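Local coordinates for protein transcriptional regulator (NtrC family) (PDB 3DZD) that probably activates sigma54-dependent transcription as an ATP-hydrolysing AAA+ response regulator whose receiver domain controls assembly of the active form, at residues K89-K92 and K93-E97; K165-V168 and A169-H173; N352-E355 and R356-L360. All blocks are in the same frame, centred on the assembly; numbering follows the deposited sequence.

Contact 1 (K89-K92 and K93-E97)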
loop_
_atom_site.group_PDB
_atom_site.type_symbol
_atom_site.label_atom_id
_atom_site.label_comp_id
_atom_site.label_asym_id
_atom_site.label_seq_id
_atom_site.Cartn_x
_atom_site.Cartn_y
_atom_site.Cartn_z
ATOM N N LYS A 89 -1.222 24.514 -21.600
ATOM C CA LYS A 89 -0.169 25.261 -20.934
ATOM C C LYS A 89 -0.236 24.945 -19.445
ATOM O O LYS A 89 0.739 24.495 -18.848
ATOM C CB LYS A 89 -0.384 26.757 -21.161
ATOM C CG LYS A 89 0.838 27.545 -21.601
ATOM C CD LYS A 89 0.412 28.929 -22.091
ATOM C CE LYS A 89 1.471 29.582 -22.966
ATOM N NZ LYS A 89 0.913 30.737 -23.728
ATOM N N ALA A 90 -1.411 25.169 -18.865
ATOM C CA ALA A 90 -1.648 24.922 -17.448
ATOM C C ALA A 90 -1.374 23.475 -17.070
ATOM O O ALA A 90 -0.737 23.199 -16.053
ATOM C CB ALA A 90 -3.072 25.291 -17.087
ATOM N N ILE A 91 -1.864 22.546 -17.881
ATOM C CA ILE A 91 -1.662 21.131 -17.601
ATOM C C ILE A 91 -0.178 20.784 -17.539
ATOM O O ILE A 91 0.258 20.039 -16.661
ATOM C CB ILE A 91 -2.340 20.231 -18.651
ATOM C CG1 ILE A 91 -3.864 20.408 -18.620
ATOM C CG2 ILE A 91 -1.940 18.776 -18.423
ATOM C CD1 ILE A 91 -4.521 19.983 -17.320
ATOM N N LYS A 92 0.597 21.315 -18.477
ATOM C CA LYS A 92 2.029 21.058 -18.496
ATOM C C LYS A 92 2.715 21.728 -17.310
ATOM O O LYS A 92 3.736 21.244 -16.819
ATOM C CB LYS A 92 2.642 21.520 -19.817
ATOM C CG LYS A 92 2.132 20.734 -21.012
ATOM C CD LYS A 92 2.377 21.465 -22.321
ATOM C CE LYS A 92 3.839 21.421 -22.721
ATOM N NZ LYS A 92 4.023 21.808 -24.146
ATOM N N LYS A 93 2.150 22.837 -16.841
ATOM C CA LYS A 93 2.675 23.481 -15.645
ATOM C C LYS A 93 2.403 22.627 -14.423
ATOM O O LYS A 93 3.055 22.779 -13.396
ATOM C CB LYS A 93 2.096 24.882 -15.450
ATOM C CG LYS A 93 2.880 25.960 -16.167
ATOM C CD LYS A 93 3.009 27.209 -15.322
ATOM C CE LYS A 93 4.093 28.118 -15.881
ATOM N NZ LYS A 93 5.367 27.380 -16.118
ATOM N N GLY A 94 1.433 21.727 -14.534
ATOM C CA GLY A 94 1.152 20.800 -13.456
ATOM C C GLY A 94 -0.286 20.781 -12.972
ATOM O O GLY A 94 -0.588 20.132 -11.969
ATOM N N ALA A 95 -1.171 21.492 -13.664
ATOM C CA ALA A 95 -2.590 21.449 -13.328
ATOM C C ALA A 95 -3.097 20.032 -13.581
ATOM O O ALA A 95 -2.618 19.360 -14.497
ATOM C CB ALA A 95 -3.376 22.467 -14.167
ATOM N N TYR A 96 -4.053 19.571 -12.780
ATOM C CA TYR A 96 -4.597 18.225 -12.969
ATOM C C TYR A 96 -5.688 18.157 -14.040
ATOM O O TYR A 96 -5.708 17.242 -14.861
ATOM C CB TYR A 96 -5.119 17.650 -11.651
ATOM C CG TYR A 96 -5.871 16.343 -11.809
ATOM C CD1 TYR A 96 -5.191 15.157 -12.049
ATOM C CD2 TYR A 96 -7.265 16.293 -11.706
ATOM C CE1 TYR A 96 -5.865 13.954 -12.193
ATOM C CE2 TYR A 96 -7.955 15.089 -11.845
ATOM C CZ TYR A 96 -7.244 13.924 -12.090
ATOM O OH TYR A 96 -7.897 12.715 -12.229
ATOM N N GLU A 97 -6.595 19.126 -14.029
ATOM C CA GLU A 97 -7.731 19.106 -14.944
ATOM C C GLU A 97 -8.072 20.493 -15.433
ATOM O O GLU A 97 -7.567 21.489 -14.926
ATOM C CB GLU A 97 -8.958 18.490 -14.269
ATOM C CG GLU A 97 -9.230 17.049 -14.674
ATOM C CD GLU A 97 -9.551 16.924 -16.157
ATOM O OE1 GLU A 97 -9.315 15.843 -16.742
ATOM O OE2 GLU A 97 -10.036 17.913 -16.733
#
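Ala90 and Ala95 meet through the carbonyl oxygen of one and the amide of the other: Ala95 N donates to Ala90 O over 3.0 Å, and at 165° the N-H points almost straight at its acceptor, though the donor lies tilted from the carbonyl plane. Gly94 N adds a weak bond to the same Ala90 O, which therefore takes two amides. A second acceptor for Gly94 N is Ile91 O, also at 3.0 Å, but here the donor sits above the carbonyl plane instead of in line with a lone pair. One residue earlier, Lys93 N still makes an ordinary helical bond to Lys89 O.

The bonds from Ala95 N to Ala90 O and from Gly94 N to Ile91 O, together with the positive phi of Gly94 (126°), make a Schellman motif at the C-terminal end of helix 85-93. At the backbone angles of Gly94 a CB would be jammed against the carbonyl oxygen of Lys93. That oxygen turns outside the motif and accepts a hydrogen bond from Lys67 NZ.

Beyond the turn the chain heads into strand 97-100, the outermost strand, within this chain, of the receiver's parallel sheet, and apolar groups close over the reversal. Ala90 CB faces Ala95 CB at 4.1 Å, and both methyls rest on Ile63 of helix 62-69. Ile91 CD1 also reaches Ala95, 4.2 Å from its CB and 3.5 Å from Ala95 O; a chi1 of -64° sets CG1 beside the backbone N, from where CD1 extends to that carbonyl. Ile91 also packs on Leu110 of the second subunit, while the carboxylate of Glu97 pairs through OE1 with Arg107 of that subunit.

Contact 2 (K165-V168 and A169-H173); sequences KEIV and ARLIH. With ADP (adenosine-5'-diphosphate), chain C.
Lys165 O takes the amide of Ala169 in the first turn of helix 165-176, while Lys165 N donates to ADP O3B at 3.0 Å, nearly straight at 165°. The CE of Lys165 passes the same phosphate oxygen, and NZ has a weak hydrogen bond to Gly159 O. Glu166 N adds a weak bond to ADP O1B, so two successive amides face the beta-phosphate. The side chain of Glu166 leaves in another direction, its CG anti to the backbone N (chi1 168°) and the rest extended, which lays it alongside Arg170. There Glu166 OE2 receives Arg170 NE at 3.2 Å in a salt bridge, with a weaker bond from Arg170 NH2. The oxygen lies at the guanidinium edge, in its plane, but is met on its anti side by a donor well out of the carboxylate plane, the two flat groups being turned 60° apart. A leucine in place of Arg170 would probably leave the Glu166 carboxylate, whose OE1 is already close to Asp184 OD2, without this compensating charge. Ile167 sets CD1 against a face of the adenine, 3.2 Å from ADP C4, while its CG2 runs beside Leu171 CD1 at 4.0 Å. Val168 CG1 meets Ile172 CD1 at 4.0 Å, the two side chains crossing at a slant, and both press on Ile145 of helix 136-149. Backbone bonds from Arg170, Leu171 and Ile172 to Glu166, Ile167 and Val168 keep the turns regular. N-terminal amides cradling a nucleotide phosphate, on a helix whose first residues are the final Lys and Glu of a GESGTGKE sequence, mark the Walker A P-loop of AAA+ ATPases, with Lys165 as its lysine.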
loop_
_atom_site.group_PDB
_atom_site.type_symbol
_atom_site.label_atom_id
_atom_site.label_comp_id
_atom_site.label_asym_id
_atom_site.label_seq_id
_atom_site.Cartn_x
_atom_site.Cartn_y
_atom_site.Cartn_z
ATOM N N LYS A 165 17.370 -13.252 0.274
ATOM C CA LYS A 165 16.993 -13.256 -1.131
ATOM C C LYS A 165 15.850 -12.286 -1.448
ATOM O O LYS A 165 15.848 -11.662 -2.498
ATOM C CB LYS A 165 16.657 -14.678 -1.582
ATOM C CG LYS A 165 17.885 -15.592 -1.646
ATOM C CD LYS A 165 17.503 -17.034 -1.942
ATOM C CE LYS A 165 16.791 -17.649 -0.752
ATOM N NZ LYS A 165 16.224 -18.976 -1.105
ATOM N N GLU A 166 14.889 -12.147 -0.540
ATOM C CA GLU A 166 13.791 -11.211 -0.756
ATOM C C GLU A 166 14.244 -9.752 -0.670
ATOM O O GLU A 166 13.785 -8.898 -1.437
ATOM C CB GLU A 166 12.625 -11.469 0.207
ATOM C CG GLU A 166 11.595 -10.342 0.193
ATOM C CD GLU A 166 10.305 -10.663 0.943
ATOM O OE1 GLU A 166 9.838 -11.828 0.912
ATOM O OE2 GLU A 166 9.742 -9.721 1.547
ATOM N N ILE A 167 15.141 -9.457 0.260
ATOM C CA ILE A 167 15.682 -8.106 0.351
ATOM C C ILE A 167 16.318 -7.690 -0.964
ATOM O O ILE A 167 16.109 -6.574 -1.436
ATOM C CB ILE A 167 16.743 -7.970 1.434
ATOM C CG1 ILE A 167 16.121 -8.143 2.824
ATOM C CG2 ILE A 167 17.423 -6.630 1.315
ATOM C CD1 ILE A 167 17.075 -7.806 3.957
ATOM N N VAL A 168 17.115 -8.580 -1.550
ATOM C CA VAL A 168 17.789 -8.253 -2.789
ATOM C C VAL A 168 16.753 -7.974 -3.879
ATOM O O VAL A 168 16.896 -7.028 -4.662
ATOM C CB VAL A 168 18.738 -9.379 -3.240
ATOM C CG1 VAL A 168 19.372 -9.028 -4.580
ATOM C CG2 VAL A 168 19.801 -9.631 -2.186
ATOM N N ALA A 169 15.715 -8.803 -3.915
ATOM C CA ALA A 169 14.621 -8.662 -4.872
ATOM C C ALA A 169 13.904 -7.304 -4.760
ATOM O O ALA A 169 13.631 -6.658 -5.773
ATOM C CB ALA A 169 13.638 -9.813 -4.723
ATOM N N ARG A 170 13.608 -6.870 -3.539
ATOM C CA ARG A 170 13.003 -5.551 -3.324
ATOM C C ARG A 170 13.936 -4.428 -3.731
ATOM O O ARG A 170 13.508 -3.423 -4.305
ATOM C CB ARG A 170 12.581 -5.363 -1.867
ATOM C CG ARG A 170 11.326 -6.134 -1.502
ATOM C CD ARG A 170 10.886 -5.861 -0.074
ATOM N NE ARG A 170 9.774 -6.744 0.280
ATOM C CZ ARG A 170 8.508 -6.526 -0.078
ATOM N NH1 ARG A 170 8.193 -5.445 -0.793
ATOM N NH2 ARG A 170 7.558 -7.382 0.281
ATOM N N LEU A 171 15.217 -4.598 -3.424
ATOM C CA LEU A 171 16.211 -3.623 -3.832
ATOM C C LEU A 171 16.170 -3.482 -5.336
ATOM O O LEU A 171 16.101 -2.370 -5.856
ATOM C CB LEU A 171 17.608 -4.037 -3.367
ATOM C CG LEU A 171 17.819 -3.891 -1.853
ATOM C CD1 LEU A 171 19.225 -4.327 -1.439
ATOM C CD2 LEU A 171 17.542 -2.454 -1.400
ATOM N N ILE A 172 16.200 -4.617 -6.034
ATOM C CA ILE A 172 16.192 -4.628 -7.498
ATOM C C ILE A 172 14.964 -3.897 -8.036
ATOM O O ILE A 172 15.076 -3.058 -8.923
ATOM C CB ILE A 172 16.220 -6.077 -8.059
ATOM C CG1 ILE A 172 17.603 -6.715 -7.860
ATOM C CG2 ILE A 172 15.827 -6.095 -9.530
ATOM C CD1 ILE A 172 17.621 -8.211 -8.090
ATOM N N HIS A 173 13.794 -4.222 -7.497
ATOM C CA HIS A 173 12.563 -3.555 -7.889
ATOM C C HIS A 173 12.697 -2.044 -7.683
ATOM O O HIS A 173 12.516 -1.256 -8.615
ATOM C CB HIS A 173 11.382 -4.105 -7.095
ATOM C CG HIS A 173 10.108 -3.347 -7.306
ATOM N ND1 HIS A 173 9.416 -3.370 -8.499
ATOM C CD2 HIS A 173 9.405 -2.536 -6.477
ATOM C CE1 HIS A 173 8.341 -2.605 -8.396
ATOM N NE2 HIS A 173 8.310 -2.092 -7.179
HETATM P PB ADP C . 15.293 -15.611 2.374
HETATM O O1B ADP C . 14.439 -14.632 1.594
HETATM O O2B ADP C . 14.640 -16.952 2.627
HETATM O O3B ADP C . 16.688 -15.768 1.851
HETATM P PA ADP C . 14.813 -13.669 4.476
HETATM O O1A ADP C . 15.505 -12.420 4.004
HETATM O O2A ADP C . 13.316 -13.761 4.263
HETATM O O3A ADP C . 15.563 -14.957 3.837
HETATM O "O5'" ADP C . 15.091 -13.842 6.052
HETATM C "C5'" ADP C . 16.016 -12.999 6.724
HETATM C "C4'" ADP C . 15.347 -12.145 7.783
HETATM O "O4'" ADP C . 16.348 -11.248 8.249
HETATM C "C3'" ADP C . 14.304 -11.241 7.160
HETATM O "O3'" ADP C . 13.444 -10.752 8.194
HETATM C "C2'" ADP C . 15.063 -10.049 6.640
HETATM O "O2'" ADP C . 14.263 -8.900 6.928
HETATM C "C1'" ADP C . 16.296 -10.014 7.517
HETATM N N9 ADP C . 17.535 -9.893 6.720
HETATM C C8 ADP C . 18.042 -10.844 5.914
HETATM N N7 ADP C . 19.199 -10.450 5.349
HETATM C C5 ADP C . 19.453 -9.210 5.801
HETATM C C6 ADP C . 20.518 -8.208 5.583
HETATM N N6 ADP C . 21.564 -8.475 4.756
HETATM N N1 ADP C . 20.415 -7.038 6.240
HETATM C C2 ADP C . 19.381 -6.783 7.063
HETATM N N3 ADP C . 18.373 -7.639 7.303
HETATM C C4 ADP C . 18.357 -8.848 6.709
#

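Contact 3 (N352-E355 and R356-L360)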
loop_
_atom_site.group_PDB
_atom_site.type_symbol
_atom_site.label_atom_id
_atom_site.label_comp_id
_atom_site.label_asym_id
_atom_site.label_seq_id
_atom_site.Cartn_x
_atom_site.Cartn_y
_atom_site.Cartn_z
ATOM N N ASN A 352 16.196 -14.176 14.742
ATOM C CA ASN A 352 15.358 -14.757 15.752
ATOM C C ASN A 352 16.110 -14.989 17.054
ATOM O O ASN A 352 15.544 -14.845 18.132
ATOM C CB ASN A 352 14.766 -16.064 15.249
ATOM C CG ASN A 352 14.150 -16.875 16.363
ATOM O OD1 ASN A 352 14.841 -17.598 17.071
ATOM N ND2 ASN A 352 12.842 -16.751 16.524
ATOM N N LEU A 353 17.389 -15.336 16.956
ATOM C CA LEU A 353 18.198 -15.549 18.148
ATOM C C LEU A 353 18.445 -14.245 18.918
ATOM O O LEU A 353 18.515 -14.246 20.141
ATOM C CB LEU A 353 19.527 -16.234 17.798
ATOM C CG LEU A 353 20.502 -16.341 18.970
ATOM C CD1 LEU A 353 21.062 -17.744 19.113
ATOM C CD2 LEU A 353 21.634 -15.336 18.839
ATOM N N ILE A 354 18.572 -13.136 18.200
ATOM C CA ILE A 354 18.852 -11.850 18.831
ATOM C C ILE A 354 17.563 -11.283 19.392
ATOM O O ILE A 354 17.574 -10.582 20.403
ATOM C CB ILE A 354 19.434 -10.825 17.831
ATOM C CG1 ILE A 354 20.812 -11.267 17.331
ATOM C CG2 ILE A 354 19.547 -9.456 18.467
ATOM C CD1 ILE A 354 21.861 -11.352 18.419
ATOM N N GLU A 355 16.451 -11.586 18.730
ATOM C CA GLU A 355 15.169 -11.051 19.153
ATOM C C GLU A 355 14.810 -11.712 20.464
ATOM O O GLU A 355 14.228 -11.093 21.359
ATOM C CB GLU A 355 14.081 -11.335 18.124
ATOM C CG GLU A 355 12.779 -10.627 18.455
ATOM C CD GLU A 355 11.566 -11.238 17.779
ATOM O OE1 GLU A 355 11.680 -12.336 17.207
ATOM O OE2 GLU A 355 10.483 -10.621 17.829
ATOM N N ARG A 356 15.171 -12.985 20.551
ATOM C CA ARG A 356 14.968 -13.764 21.753
ATOM C C ARG A 356 15.754 -13.119 22.885
ATOM O O ARG A 356 15.208 -12.814 23.938
ATOM C CB ARG A 356 15.442 -15.194 21.517
ATOM C CG ARG A 356 15.557 -16.035 22.761
ATOM C CD ARG A 356 14.266 -16.757 23.070
ATOM N NE ARG A 356 14.480 -17.741 24.134
ATOM C CZ ARG A 356 13.539 -18.166 24.972
ATOM N NH1 ARG A 356 12.297 -17.697 24.889
ATOM N NH2 ARG A 356 13.851 -19.058 25.902
ATOM N N ALA A 357 17.039 -12.894 22.644
ATOM C CA ALA A 357 17.909 -12.274 23.630
ATOM C C ALA A 357 17.301 -11.005 24.231
ATOM O O ALA A 357 17.384 -10.788 25.430
ATOM C CB ALA A 357 19.260 -11.970 23.009
ATOM N N VAL A 358 16.695 -10.179 23.382
ATOM C CA VAL A 358 16.151 -8.891 23.780
ATOM C C VAL A 358 14.850 -9.045 24.563
ATOM O O VAL A 358 14.576 -8.285 25.495
ATOM C CB VAL A 358 15.889 -8.000 22.546
ATOM C CG1 VAL A 358 15.244 -6.680 22.956
ATOM C CG2 VAL A 358 17.188 -7.745 21.789
ATOM N N ILE A 359 14.048 -10.027 24.169
ATOM C CA ILE A 359 12.790 -10.318 24.846
ATOM C C ILE A 359 13.021 -10.703 26.316
ATOM O O ILE A 359 12.240 -10.342 27.191
ATOM C CB ILE A 359 11.991 -11.405 24.082
ATOM C CG1 ILE A 359 11.279 -10.774 22.878
ATOM C CG2 ILE A 359 10.999 -12.088 25.003
ATOM C CD1 ILE A 359 10.770 -11.768 21.834
ATOM N N LEU A 360 14.117 -11.409 26.571
ATOM C CA LEU A 360 14.533 -11.776 27.920
ATOM C C LEU A 360 15.639 -10.854 28.423
ATOM O O LEU A 360 16.537 -11.294 29.134
ATOM C CB LEU A 360 15.097 -13.201 27.896
ATOM C CG LEU A 360 14.341 -14.195 27.009
ATOM C CD1 LEU A 360 14.994 -15.596 27.028
ATOM C CD2 LEU A 360 12.868 -14.260 27.429
#
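Asn352 O accepts the amide of Arg356 at 3.1 Å, the first of four successive helical bonds, and the same oxygen is also reached by Asn352 ND2 of the second subunit. Glu355 O closes the series: Ile359 N donates to it at 3.0 Å and Val358 N adds a weak bond, so this carbonyl too holds two amides. Between them Ala357 N is bound to Leu353 O and Val358 N to Ile354 O. The polar ends of Asn352 and Glu355 find their partners outside the two segments. Glu355 OE2 is hydrogen-bonded to Tyr323 OH, and Glu355 OE1 to Asn352 ND2 of the second subunit, a bond repeated in reverse by Asn352 of this chain.

All this occupies the last turns of helix 346-359, in the AAA+ lid domain, where the helix both packs within its own lid and meets its counterpart in the dimer. Its end is held from outside by Lys325 NZ, hydrogen-bonded to Val358 O and Ile359 O.

Among the side chains, Glu355 turns its CG anti to the backbone N (chi1 -172°), and its aliphatic part passes across Ile359. Glu355 CG comes to 4.1 Å from Ile359 CD1, while Ile359 CG1 sits 3.3 Å from Glu355 O. On the neighbouring flank Ile354 CG2 and Val358 CG2 touch more loosely, at 4.4 Å; the Ile354 side chain packs on Phe315, and Val358 on Leu316 and Phe319, all of helix 307-322. Arg356 bends at chi2 (90°), which carries its guanidinium toward the helix end; Leu360 CD1 stands 3.5 Å above that plane, over its centre. Near its base, Arg356 CB rests 3.4 Å from Asn352 O.

In the fold
The three contacts follow one another along the chain, each in a different domain. Contact 1 ends helix 85-93 and leads to strand 97-100, outermost within this chain in the receiver's parallel sheet; contact 2 lies on helix 165-176, after strand 155-158 of the ATPase sheet; contact 3 lies on helix 346-359 of the lid. Centres of contacts 2 and 3 are 26 Å apart. ADP touches contact 2 directly, while the Asn352 side chain of contact 3 is about 8 Å from it; Lys351, just before contact 3, is hydrogen-bonded to it. Contacts 1 and 3, with centres 54 Å apart, both touch the second subunit, consistent with an inactive dimer held at receiver and lid.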